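Local coordinates for EreC (Klebsiella pneumoniae, PDB 6XCQ), which probably hydrolyses the lactone ester of erythromycin and related macrolide antibiotics, an esterase activity that gives resistance to these drugs, at residues 288-293 against 331-336; 255-260 against 282-287; 402-407 against 412-417; 315-320 against 406-411. The protein carries 1 engineered substitution. All blocks are in the same frame, centred on the assembly; numbering follows the deposited sequence. Where two conformers were deposited one is given.

Contact 1. Residues 288-293 against 331-336; sequences VVDRMV and AEREEE
D290 reaches from helix 279-295 to R333, which sits in the loop between helix 326-330 and strand 338-345, and the two form a salt bridge. With its CG anti to the backbone N (chi1 -168°), the aspartate brings OD1 to 2.6 Å from R333 NH1. The N-H points to the oxygen at 149°. This oxygen lies practically in the guanidinium plane, at its edge, whereas the nitrogen approaches from above the carboxylate plane. The two flat groups are therefore strongly inclined to each other, at 66°, and do not pair as parallel forks. OD1 also lies 3.4 Å from R333 CG, close along the bent aliphatic chain. One helical turn further on, V293 points toward the loop, and its CG1 touches R333 NH2 at 3.4 Å, neither over the face nor at the edge of the guanidinium. Both V293 and R333 also rest on I62 of strand 62-65. Within the type I turn R333-E336, E335 OE1 forms a salt bridge with R333 NH2 at 3.2 Å from well out of the guanidinium plane, so no N-H points at it; OE2 stands over the centre of the face. R333 NE pairs with D337, and D290 OD2 with R294. The buried R333 thus has acidic partners at its edge and over a face, which probably offset the cost of burying its charge; the D290 bridge joins loop to helix.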
loop_
_atom_site.group_PDB
_atom_site.type_symbol
_atom_site.label_atom_id
_atom_site.label_comp_id
_atom_site.label_asym_id
_atom_site.label_seq_id
_atom_site.Cartn_x
_atom_site.Cartn_y
_atom_site.Cartn_z
ATOM N N VAL A 288 10.091 -5.260 0.821
ATOM C CA VAL A 288 9.374 -6.156 1.734
ATOM C C VAL A 288 8.646 -7.241 0.948
ATOM O O VAL A 288 8.696 -8.420 1.314
ATOM C CB VAL A 288 8.417 -5.366 2.653
ATOM C CG1 VAL A 288 7.502 -6.308 3.409
ATOM C CG2 VAL A 288 9.189 -4.502 3.643
ATOM N N VAL A 289 7.992 -6.874 -0.166
ATOM C CA VAL A 289 7.253 -7.861 -0.962
ATOM C C VAL A 289 8.209 -8.888 -1.559
ATOM O O VAL A 289 7.950 -10.099 -1.536
ATOM C CB VAL A 289 6.430 -7.174 -2.073
ATOM C CG1 VAL A 289 5.837 -8.214 -3.020
ATOM C CG2 VAL A 289 5.297 -6.332 -1.477
ATOM N N ASP A 290 9.315 -8.413 -2.129
ATOM C CA ASP A 290 10.258 -9.319 -2.775
ATOM C C ASP A 290 10.816 -10.324 -1.772
ATOM O O ASP A 290 10.806 -11.533 -2.018
ATOM C CB ASP A 290 11.375 -8.509 -3.432
ATOM C CG ASP A 290 12.224 -9.343 -4.373
ATOM O OD1 ASP A 290 11.736 -9.723 -5.459
ATOM O OD2 ASP A 290 13.391 -9.608 -4.025
ATOM N N ARG A 291 11.254 -9.840 -0.614
ATOM C CA ARG A 291 11.795 -10.730 0.411
ATOM C C ARG A 291 10.748 -11.725 0.869
ATOM O O ARG A 291 11.027 -12.923 1.004
ATOM C CB ARG A 291 12.297 -9.916 1.603
ATOM C CG ARG A 291 13.576 -9.153 1.327
ATOM C CD ARG A 291 14.337 -8.821 2.614
ATOM N NE ARG A 291 13.648 -7.833 3.441
ATOM C CZ ARG A 291 13.521 -6.545 3.130
ATOM N NH1 ARG A 291 12.883 -5.720 3.954
ATOM N NH2 ARG A 291 14.025 -6.081 1.993
ATOM N N MET A 292 9.532 -11.248 1.113
ATOM C CA MET A 292 8.508 -12.154 1.598
ATOM C C MET A 292 8.211 -13.235 0.568
ATOM O O MET A 292 8.079 -14.412 0.920
ATOM C CB MET A 292 7.253 -11.371 1.958
ATOM C CG MET A 292 6.403 -12.081 2.964
ATOM S SD MET A 292 4.729 -12.039 2.367
ATOM C CE MET A 292 4.964 -12.970 0.881
ATOM N N VAL A 293 8.139 -12.865 -0.714
ATOM C CA VAL A 293 7.814 -13.857 -1.730
ATOM C C VAL A 293 8.934 -14.890 -1.861
ATOM O O VAL A 293 8.674 -16.094 -1.948
ATOM C CB VAL A 293 7.499 -13.168 -3.072
ATOM C CG1 VAL A 293 7.804 -14.091 -4.225
ATOM C CG2 VAL A 293 6.024 -12.724 -3.107
ATOM N N ALA A 331 8.442 -5.211 -11.196
ATOM C CA ALA A 331 8.515 -5.639 -12.593
ATOM C C ALA A 331 9.912 -6.086 -13.005
ATOM O O ALA A 331 10.051 -6.713 -14.062
ATOM C CB ALA A 331 8.055 -4.516 -13.527
ATOM N N GLU A 332 10.936 -5.767 -12.211
ATOM C CA GLU A 332 12.317 -6.172 -12.456
ATOM C C GLU A 332 12.603 -7.626 -12.107
ATOM O O GLU A 332 13.659 -8.130 -12.501
ATOM C CB GLU A 332 13.284 -5.316 -11.640
ATOM C CG GLU A 332 13.400 -3.879 -12.053
ATOM C CD GLU A 332 14.706 -3.275 -11.590
ATOM O OE1 GLU A 332 15.492 -2.830 -12.453
ATOM O OE2 GLU A 332 14.954 -3.248 -10.360
ATOM N N ARG A 333 11.730 -8.282 -11.342
ATOM C CA ARG A 333 11.987 -9.644 -10.884
ATOM C C ARG A 333 12.245 -10.566 -12.064
ATOM O O ARG A 333 11.486 -10.566 -13.036
ATOM C CB ARG A 333 10.797 -10.159 -10.071
ATOM C CG ARG A 333 10.743 -9.635 -8.660
ATOM C CD ARG A 333 9.428 -9.987 -7.974
ATOM N NE ARG A 333 9.137 -11.415 -8.019
ATOM C CZ ARG A 333 9.658 -12.304 -7.177
ATOM N NH1 ARG A 333 10.495 -11.906 -6.235
ATOM N NH2 ARG A 333 9.342 -13.585 -7.270
ATOM N N GLU A 334 13.315 -11.365 -11.972
ATOM C CA GLU A 334 13.622 -12.318 -13.038
ATOM C C GLU A 334 12.490 -13.317 -13.251
ATOM O O GLU A 334 12.328 -13.841 -14.360
ATOM C CB GLU A 334 14.920 -13.066 -12.724
ATOM N N GLU A 335 11.700 -13.591 -12.213
ATOM C CA GLU A 335 10.569 -14.502 -12.351
ATOM C C GLU A 335 9.437 -13.935 -13.202
ATOM O O GLU A 335 8.550 -14.698 -13.595
ATOM C CB GLU A 335 10.030 -14.879 -10.974
ATOM C CG GLU A 335 11.048 -15.540 -10.065
ATOM C CD GLU A 335 11.849 -14.545 -9.240
ATOM O OE1 GLU A 335 12.202 -14.879 -8.093
ATOM O OE2 GLU A 335 12.133 -13.433 -9.735
ATOM N N GLU A 336 9.452 -12.632 -13.501
ATOM C CA GLU A 336 8.408 -11.976 -14.300
ATOM C C GLU A 336 7.003 -12.392 -13.856
ATOM O O GLU A 336 6.120 -12.683 -14.667
ATOM C CB GLU A 336 8.627 -12.250 -15.788
ATOM C CG GLU A 336 9.926 -11.668 -16.302
ATOM C CD GLU A 336 10.107 -11.862 -17.794
ATOM O OE1 GLU A 336 9.089 -11.923 -18.510
ATOM O OE2 GLU A 336 11.269 -11.955 -18.251
#

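Contact 2. Residues 255-260 against 282-287; sequences IEYTLE and DSYMAG
Y257 and Y284 carry the contact between residues 255-260 and 282-287, on helices 244-267 and 279-295, and their CA atoms are the nearest pair of the two segments, 7.1 Å apart. The aromatic interaction is oblique, neither a stack nor an edge-to-face pair: the ring centroids are 5.3 Å apart and the planes meet at 44°. Y284 CD1 lies 3.6 Å above one face of the Y257 ring, displaced toward its rim, while Y284 CB packs against Y257 CD2 at 3.6 Å. Y284 thus offers its CB and one ring corner to the other tyrosine. Its chi1 of 177° sets the ring opposite the backbone N and carries it out from its helix past Y257. The apolar part of the contact is confined to these two side chains.

The polar part runs through water. Water 1 lies at the edge of the Y257 ring, in its plane, 2.7 Å from Y257 OH, and donates a hydrogen bond to S283 OG at 2.9 Å. The serine hydroxyl is also bonded to V280 O, one turn back in its own helix, so the water joins Y257 to an anchored group. No direct hydrogen bond crosses between the segments.

S283 packs also on H329 of helix 326-330, and Y257 on L157 in the loop after strand 151-154. A bound propanediol, probably from the crystallisation liquor, lies about 3 Å from the side chain of Y284. Behind helix 244-267, I255 and L259 face helix 212-231, so the tyrosine pair links this helical region to helix 279-295, which flanks strand 62-65 of the main sheet.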
loop_
_atom_site.group_PDB
_atom_site.type_symbol
_atom_site.label_atom_id
_atom_site.label_comp_id
_atom_site.label_asym_id
_atom_site.label_seq_id
_atom_site.Cartn_x
_atom_site.Cartn_y
_atom_site.Cartn_z
ATOM N N ILE A 255 12.479 1.130 10.686
ATOM C CA ILE A 255 12.818 2.400 11.338
ATOM C C ILE A 255 13.714 3.253 10.449
ATOM O O ILE A 255 13.505 4.471 10.315
ATOM C CB ILE A 255 13.476 2.152 12.707
ATOM C CG1 ILE A 255 12.485 1.509 13.675
ATOM C CG2 ILE A 255 14.003 3.449 13.276
ATOM C CD1 ILE A 255 13.180 0.572 14.760
ATOM N N GLU A 256 14.725 2.639 9.827
ATOM C CA GLU A 256 15.638 3.391 8.967
ATOM C C GLU A 256 14.880 4.112 7.856
ATOM O O GLU A 256 15.117 5.293 7.591
ATOM C CB GLU A 256 16.683 2.459 8.370
ATOM C CG GLU A 256 17.624 3.109 7.364
ATOM C CD GLU A 256 18.407 2.062 6.564
ATOM O OE1 GLU A 256 19.631 2.227 6.356
ATOM O OE2 GLU A 256 17.785 1.063 6.134
ATOM N N TYR A 257 13.974 3.407 7.183
ATOM C CA TYR A 257 13.231 4.041 6.096
ATOM C C TYR A 257 12.170 4.995 6.626
ATOM O O TYR A 257 11.782 5.942 5.923
ATOM C CB TYR A 257 12.617 2.972 5.193
ATOM C CG TYR A 257 13.574 2.445 4.129
ATOM C CD1 TYR A 257 14.574 1.519 4.440
ATOM C CD2 TYR A 257 13.479 2.884 2.815
ATOM C CE1 TYR A 257 15.457 1.039 3.454
ATOM C CE2 TYR A 257 14.332 2.416 1.834
ATOM C CZ TYR A 257 15.321 1.501 2.150
ATOM O OH TYR A 257 16.156 1.077 1.155
ATOM N N THR A 258 11.696 4.786 7.857
ATOM C CA THR A 258 10.752 5.747 8.430
ATOM C C THR A 258 11.412 7.102 8.656
ATOM O O THR A 258 10.859 8.145 8.287
ATOM C CB THR A 258 10.164 5.210 9.732
ATOM O OG1 THR A 258 9.357 4.076 9.431
ATOM C CG2 THR A 258 9.286 6.255 10.374
ATOM N N LEU A 259 12.610 7.108 9.246
ATOM C CA LEU A 259 13.320 8.366 9.469
ATOM C C LEU A 259 13.651 9.069 8.149
ATOM O O LEU A 259 13.506 10.295 8.032
ATOM C CB LEU A 259 14.596 8.108 10.287
ATOM C CG LEU A 259 14.426 7.502 11.693
ATOM C CD1 LEU A 259 15.707 7.635 12.547
ATOM C CD2 LEU A 259 13.224 8.115 12.429
ATOM N N GLU A 260 14.102 8.319 7.141
ATOM C CA GLU A 260 14.432 8.963 5.871
ATOM C C GLU A 260 13.172 9.513 5.202
ATOM O O GLU A 260 13.190 10.608 4.627
ATOM C CB GLU A 260 15.165 7.978 4.960
ATOM C CG GLU A 260 15.398 8.474 3.524
ATOM C CD GLU A 260 16.250 9.738 3.430
ATOM O OE1 GLU A 260 16.804 10.204 4.452
ATOM O OE2 GLU A 260 16.367 10.269 2.304
ATOM N N ASP A 282 8.490 3.847 -1.663
ATOM C CA ASP A 282 8.035 2.774 -2.553
ATOM C C ASP A 282 9.095 1.698 -2.749
ATOM O O ASP A 282 8.756 0.540 -3.020
ATOM C CB ASP A 282 7.629 3.283 -3.933
ATOM C CG ASP A 282 6.179 3.759 -3.988
ATOM O OD1 ASP A 282 5.773 4.549 -3.112
ATOM O OD2 ASP A 282 5.438 3.268 -4.863
ATOM N N SER A 283 10.374 2.048 -2.660
ATOM C CA SER A 283 11.367 0.988 -2.808
ATOM C C SER A 283 11.434 0.122 -1.554
ATOM O O SER A 283 11.711 -1.072 -1.649
ATOM C CB SER A 283 12.748 1.567 -3.141
ATOM O OG SER A 283 13.339 2.229 -2.038
ATOM N N TYR A 284 11.166 0.703 -0.382
ATOM C CA TYR A 284 10.979 -0.106 0.817
ATOM C C TYR A 284 9.879 -1.140 0.620
ATOM O O TYR A 284 10.096 -2.338 0.832
ATOM C CB TYR A 284 10.656 0.787 2.016
ATOM C CG TYR A 284 10.377 -0.021 3.250
ATOM C CD1 TYR A 284 11.424 -0.504 4.027
ATOM C CD2 TYR A 284 9.073 -0.333 3.628
ATOM C CE1 TYR A 284 11.190 -1.258 5.158
ATOM C CE2 TYR A 284 8.825 -1.083 4.761
ATOM C CZ TYR A 284 9.892 -1.543 5.522
ATOM O OH TYR A 284 9.673 -2.295 6.650
ATOM N N MET A 285 8.677 -0.689 0.226
ATOM C CA MET A 285 7.570 -1.610 -0.024
ATOM C C MET A 285 7.950 -2.722 -1.003
ATOM O O MET A 285 7.637 -3.895 -0.770
ATOM C CB MET A 285 6.354 -0.836 -0.550
ATOM C CG MET A 285 5.707 0.001 0.540
ATOM S SD MET A 285 4.092 0.604 0.057
ATOM C CE MET A 285 4.643 1.799 -1.113
ATOM N N ALA A 286 8.609 -2.368 -2.117
ATOM C CA ALA A 286 9.030 -3.388 -3.078
ATOM C C ALA A 286 9.980 -4.388 -2.433
ATOM O O ALA A 286 9.901 -5.593 -2.700
ATOM C CB ALA A 286 9.704 -2.748 -4.294
ATOM N N GLY A 287 10.886 -3.897 -1.590
ATOM C CA GLY A 287 11.786 -4.786 -0.872
ATOM C C GLY A 287 11.063 -5.755 0.046
ATOM O O GLY A 287 11.374 -6.948 0.071
HETATM O O HOH W 1 16.064 2.531 -1.073
#

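Contact 3. Residues 402-407 against 412-417; sequences KAKRMR and SVETNL
M406 and V413 are the hydrogen-bonded pair at the centre of an antiparallel hairpin, strand 405-408 against strand 411-414. M406 N reaches V413 O at 2.9 Å, V413 N returns to M406 O at 2.9 Å, and T415 N continues the ladder to K404 O at 3.0 Å. R405 faces E414 between these rungs, and R407 faces S412 beyond M406-V413 toward the turn; both are non-hydrogen-bonded pairs.

The tight part is the apolar face bearing M406 and V413. Here L417, at the start of helix 417-420, turns in toward the first segment. Its CD1 meets A403 CB at 3.9 Å and its CD2 meets M406 CE at 4.0 Å. The bend at the end of the M406 chain (chi3 54°) brings that methyl to the leucine. Nearby, water 2 bridges A403 O and L417 N.

The other face, with R405 and E414, is looser and polar. R405 NH1 lies 3.0 Å from E414 OE1, a salt bridge with a weak hydrogen bond (129°), the guanidinium and carboxylate planes 77° apart; R405 was modelled in two conformers, so this pairing is doubtful. R405 NE has D377 as partner.

M379 of helix 379-387 packs on A403, M406 and L417, and strand 338-345 of the main sheet touches M406 and R407, so the hairpin lies against both.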
loop_
_atom_site.group_PDB
_atom_site.type_symbol
_atom_site.label_atom_id
_atom_site.label_comp_id
_atom_site.label_asym_id
_atom_site.label_seq_id
_atom_site.Cartn_x
_atom_site.Cartn_y
_atom_site.Cartn_z
ATOM N N LYS A 402 -5.036 4.940 -28.346
ATOM C CA LYS A 402 -4.775 6.359 -28.164
ATOM C C LYS A 402 -4.513 6.733 -26.717
ATOM O O LYS A 402 -4.049 7.849 -26.468
ATOM C CB LYS A 402 -5.957 7.204 -28.674
ATOM C CG LYS A 402 -6.203 7.102 -30.176
ATOM C CD LYS A 402 -7.225 8.130 -30.675
ATOM C CE LYS A 402 -8.611 7.895 -30.106
ATOM N NZ LYS A 402 -9.666 8.607 -30.907
ATOM N N ALA A 403 -4.823 5.844 -25.774
ATOM C CA ALA A 403 -4.785 6.181 -24.360
ATOM C C ALA A 403 -3.344 6.368 -23.901
ATOM O O ALA A 403 -2.508 5.471 -24.053
ATOM C CB ALA A 403 -5.475 5.093 -23.544
ATOM N N LYS A 404 -3.057 7.535 -23.349
ATOM C CA LYS A 404 -1.754 7.810 -22.761
ATOM C C LYS A 404 -1.843 8.383 -21.361
ATOM O O LYS A 404 -0.810 8.481 -20.686
ATOM C CB LYS A 404 -0.972 8.789 -23.645
ATOM C CG LYS A 404 -0.269 8.111 -24.809
ATOM C CD LYS A 404 0.332 9.145 -25.739
ATOM C CE LYS A 404 1.135 8.469 -26.847
ATOM N NZ LYS A 404 0.216 7.749 -27.763
ATOM N N ARG A 405 -3.027 8.778 -20.904
ATOM C CA ARG A 405 -3.183 9.340 -19.575
ATOM C C ARG A 405 -4.340 8.652 -18.864
ATOM O O ARG A 405 -5.241 8.097 -19.501
ATOM C CB ARG A 405 -3.374 10.873 -19.618
ATOM C CG ARG A 405 -4.537 11.391 -20.443
ATOM C CD ARG A 405 -4.420 12.909 -20.659
ATOM N NE ARG A 405 -3.670 13.238 -21.868
ATOM C CZ ARG A 405 -2.443 13.749 -21.876
ATOM N NH1 ARG A 405 -1.817 14.004 -20.738
ATOM N NH2 ARG A 405 -1.840 14.006 -23.026
ATOM N N MET A 406 -4.281 8.648 -17.528
ATOM C CA MET A 406 -5.321 8.035 -16.712
ATOM C C MET A 406 -5.516 8.876 -15.462
ATOM O O MET A 406 -4.559 9.445 -14.932
ATOM C CB MET A 406 -4.963 6.582 -16.336
ATOM C CG MET A 406 -6.053 5.841 -15.554
ATOM S SD MET A 406 -5.790 4.045 -15.596
ATOM C CE MET A 406 -4.101 3.963 -15.007
ATOM N N ARG A 407 -6.756 8.937 -14.985
ATOM C CA ARG A 407 -7.045 9.717 -13.791
ATOM C C ARG A 407 -6.254 9.182 -12.599
ATOM O O ARG A 407 -6.015 7.984 -12.466
ATOM C CB ARG A 407 -8.539 9.690 -13.484
ATOM C CG ARG A 407 -9.379 10.434 -14.548
ATOM C CD ARG A 407 -10.844 10.218 -14.329
ATOM N NE ARG A 407 -11.625 11.380 -14.760
ATOM C CZ ARG A 407 -12.944 11.460 -14.690
ATOM N NH1 ARG A 407 -13.647 10.435 -14.226
ATOM N NH2 ARG A 407 -13.555 12.575 -15.065
ATOM N N SER A 412 -4.385 13.557 -13.347
ATOM C CA SER A 412 -4.064 12.394 -14.172
ATOM C C SER A 412 -2.556 12.155 -14.176
ATOM O O SER A 412 -1.769 13.050 -13.880
ATOM C CB SER A 412 -4.553 12.536 -15.630
ATOM O OG SER A 412 -5.968 12.607 -15.720
ATOM N N VAL A 413 -2.160 10.930 -14.505
ATOM C CA VAL A 413 -0.772 10.612 -14.809
ATOM C C VAL A 413 -0.706 10.276 -16.291
ATOM O O VAL A 413 -1.690 9.829 -16.884
ATOM C CB VAL A 413 -0.202 9.450 -13.956
ATOM C CG1 VAL A 413 -0.386 9.733 -12.477
ATOM C CG2 VAL A 413 -0.843 8.126 -14.337
ATOM N N GLU A 414 0.452 10.503 -16.895
ATOM C CA GLU A 414 0.684 10.157 -18.291
ATOM C C GLU A 414 1.864 9.209 -18.382
ATOM O O GLU A 414 2.893 9.427 -17.741
ATOM C CB GLU A 414 0.955 11.399 -19.139
ATOM C CG GLU A 414 1.478 11.066 -20.533
ATOM C CD GLU A 414 1.289 12.199 -21.545
ATOM O OE1 GLU A 414 1.092 13.365 -21.110
ATOM O OE2 GLU A 414 1.337 11.913 -22.773
ATOM N N THR A 415 1.725 8.168 -19.197
ATOM C CA THR A 415 2.753 7.138 -19.293
ATOM C C THR A 415 2.423 6.286 -20.515
ATOM O O THR A 415 1.456 6.552 -21.242
ATOM C CB THR A 415 2.807 6.316 -17.993
ATOM O OG1 THR A 415 3.963 5.463 -17.983
ATOM C CG2 THR A 415 1.556 5.499 -17.859
ATOM N N ASN A 416 3.254 5.278 -20.755
ATOM C CA ASN A 416 2.930 4.205 -21.692
ATOM C C ASN A 416 2.122 3.179 -20.918
ATOM O O ASN A 416 2.681 2.416 -20.122
ATOM C CB ASN A 416 4.189 3.571 -22.282
ATOM C CG ASN A 416 3.884 2.460 -23.282
ATOM O OD1 ASN A 416 2.998 1.622 -23.080
ATOM N ND2 ASN A 416 4.628 2.452 -24.374
ATOM N N LEU A 417 0.815 3.134 -21.173
ATOM C CA LEU A 417 -0.063 2.330 -20.336
ATOM C C LEU A 417 0.069 0.832 -20.600
ATOM O O LEU A 417 -0.295 0.037 -19.728
ATOM C CB LEU A 417 -1.520 2.797 -20.497
ATOM C CG LEU A 417 -1.756 4.197 -19.911
ATOM C CD1 LEU A 417 -2.991 4.847 -20.519
ATOM C CD2 LEU A 417 -1.879 4.167 -18.383
HETATM O O HOH W 2 0.055 4.325 -23.663
HETATM O O HOH W 3 0.778 14.878 -23.862
#

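Contact 4. Residues 315-320 against 406-411; sequences VSFSGE and MRSQSA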
loop_
_atom_site.group_PDB
_atom_site.type_symbol
_atom_site.label_atom_id
_atom_site.label_comp_id
_atom_site.label_asym_id
_atom_site.label_seq_id
_atom_site.Cartn_x
_atom_site.Cartn_y
_atom_site.Cartn_z
ATOM N N VAL A 315 6.383 7.523 -12.346
ATOM C CA VAL A 315 5.165 8.254 -12.026
ATOM C C VAL A 315 5.499 9.734 -11.928
ATOM O O VAL A 315 6.420 10.126 -11.197
ATOM C CB VAL A 315 4.558 7.750 -10.704
ATOM C CG1 VAL A 315 3.336 8.585 -10.317
ATOM C CG2 VAL A 315 4.203 6.259 -10.794
ATOM N N SER A 316 4.781 10.556 -12.679
ATOM C CA SER A 316 4.820 12.003 -12.494
ATOM C C SER A 316 3.473 12.454 -11.950
ATOM O O SER A 316 2.450 12.311 -12.628
ATOM C CB SER A 316 5.130 12.743 -13.790
ATOM O OG SER A 316 4.958 14.134 -13.570
ATOM N N PHE A 317 3.478 13.006 -10.739
ATOM C CA PHE A 317 2.235 13.353 -10.064
ATOM C C PHE A 317 2.493 14.412 -8.998
ATOM O O PHE A 317 3.526 14.381 -8.320
ATOM C CB PHE A 317 1.617 12.097 -9.441
ATOM C CG PHE A 317 0.296 12.329 -8.772
ATOM C CD1 PHE A 317 -0.871 12.328 -9.507
ATOM C CD2 PHE A 317 0.222 12.517 -7.400
ATOM C CE1 PHE A 317 -2.094 12.523 -8.889
ATOM C CE2 PHE A 317 -0.996 12.718 -6.777
ATOM C CZ PHE A 317 -2.151 12.721 -7.522
ATOM N N SER A 318 1.531 15.328 -8.841
ATOM C CA SER A 318 1.609 16.438 -7.891
ATOM C C SER A 318 2.998 17.069 -7.828
ATOM O O SER A 318 3.562 17.462 -8.854
ATOM C CB SER A 318 1.188 15.982 -6.489
ATOM O OG SER A 318 0.818 17.091 -5.679
ATOM N N GLY A 319 3.555 17.160 -6.624
ATOM C CA GLY A 319 4.840 17.779 -6.384
ATOM C C GLY A 319 6.058 16.966 -6.756
ATOM O O GLY A 319 7.173 17.353 -6.396
ATOM N N GLU A 320 5.892 15.857 -7.476
ATOM C CA GLU A 320 7.003 14.980 -7.837
ATOM C C GLU A 320 7.120 14.918 -9.354
ATOM O O GLU A 320 6.247 14.358 -10.028
ATOM C CB GLU A 320 6.809 13.581 -7.259
ATOM C CG GLU A 320 7.870 12.597 -7.715
ATOM C CD GLU A 320 9.249 12.910 -7.145
ATOM O OE1 GLU A 320 10.032 13.600 -7.842
ATOM O OE2 GLU A 320 9.545 12.464 -6.005
ATOM N N MET A 406 -4.281 8.648 -17.528
ATOM C CA MET A 406 -5.321 8.035 -16.712
ATOM C C MET A 406 -5.516 8.876 -15.462
ATOM O O MET A 406 -4.559 9.445 -14.932
ATOM C CB MET A 406 -4.963 6.582 -16.336
ATOM C CG MET A 406 -6.053 5.841 -15.554
ATOM S SD MET A 406 -5.790 4.045 -15.596
ATOM C CE MET A 406 -4.101 3.963 -15.007
ATOM N N ARG A 407 -6.756 8.937 -14.985
ATOM C CA ARG A 407 -7.045 9.717 -13.791
ATOM C C ARG A 407 -6.254 9.182 -12.599
ATOM O O ARG A 407 -6.015 7.984 -12.466
ATOM C CB ARG A 407 -8.539 9.690 -13.484
ATOM C CG ARG A 407 -9.379 10.434 -14.548
ATOM C CD ARG A 407 -10.844 10.218 -14.329
ATOM N NE ARG A 407 -11.625 11.380 -14.760
ATOM C CZ ARG A 407 -12.944 11.460 -14.690
ATOM N NH1 ARG A 407 -13.647 10.435 -14.226
ATOM N NH2 ARG A 407 -13.555 12.575 -15.065
ATOM N N SER A 408 -5.851 10.091 -11.726
ATOM C CA SER A 408 -5.183 9.704 -10.494
ATOM C C SER A 408 -5.493 10.810 -9.499
ATOM O O SER A 408 -5.137 11.967 -9.741
ATOM C CB SER A 408 -3.678 9.536 -10.732
ATOM O OG SER A 408 -2.970 9.323 -9.525
ATOM N N GLN A 409 -6.195 10.472 -8.422
ATOM C CA GLN A 409 -6.767 11.480 -7.502
ATOM C C GLN A 409 -7.634 12.414 -8.354
ATOM O O GLN A 409 -8.349 11.934 -9.245
ATOM C CB GLN A 409 -5.668 12.169 -6.707
ATOM C CG GLN A 409 -4.894 11.248 -5.763
ATOM C CD GLN A 409 -5.785 10.540 -4.762
ATOM O OE1 GLN A 409 -5.762 9.317 -4.677
ATOM N NE2 GLN A 409 -6.552 11.311 -3.967
ATOM N N SER A 410 -7.581 13.729 -8.144
ATOM C CA SER A 410 -8.322 14.670 -8.977
ATOM C C SER A 410 -7.528 15.129 -10.193
ATOM O O SER A 410 -7.980 16.028 -10.904
ATOM C CB SER A 410 -8.772 15.888 -8.160
ATOM O OG SER A 410 -7.674 16.605 -7.637
ATOM N N ALA A 411 -6.379 14.506 -10.465
ATOM C CA ALA A 411 -5.565 14.841 -11.627
ATOM C C ALA A 411 -5.468 13.640 -12.563
ATOM O O ALA A 411 -6.382 12.812 -12.595
ATOM C CB ALA A 411 -4.172 15.307 -11.181
#
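F317 pushes its ring from strand 315-317 into the turn of the hairpin formed by strands 405-408 and 411-414, and it makes every close contact from its side. Its CE1 comes nearest, 3.2 Å from S408 O, with the carbonyl oxygen at the edge of the ring and near its plane. The same CE1 lies 3.4 Å from S408 OG. Next along the rim, CZ touches Q409 CG at 3.6 Å, the two side chains crossing at about a right angle with the ring and amide planes 89° apart. A411 CB adds a looser apolar touch, 4.2 Å from F317 CE1. The ring extends away from the backbone N (chi1 -177°) and so reaches across to the neighbouring hairpin.

The second shell holds the partners of F317 in place. S408 OG is bonded to N308, which fixes the hydroxyl beside the ring. Q409 bends at chi2, carrying its amide away from F317: OE1 takes hydrogen bonds from H306 NE2 and H70 N, while NE2 bonds to E352. V413 of strand 411-414 also packs on F317 and S408.

Each segment closes its own type II' turn. F317 and E320 exchange two backbone hydrogen bonds, N to O both ways, and so do S408 and A411; S318 and Q409 take the second turn position, both with positive phi. The arrangement is that of two tight two-residue beta hairpins set side by side, with the F317 ring of the first hairpin wedged against the turn of the second.

In the fold
Contacts 1 and 2 both use helix 279-295, on adjoining segments, and their centres lie 16 Å apart. Contact 1 is buried and electrostatic, tying a loop to that helix beside the main sheet; contact 2 is partly buried and joins helix to helix through rings and a water. Contacts 3 and 4 share M406 and R407 of strand 405-408 and touch through V413, whose CG1 is 3.7 Å from S408 CB. Contact 3 is the backbone ladder within one hairpin, with a polar, partly exposed face; contact 4 has no hydrogen bond across its segments and sets a second hairpin against it. Contacts 2 and 4 come within about 7 Å between nearest atoms without touching.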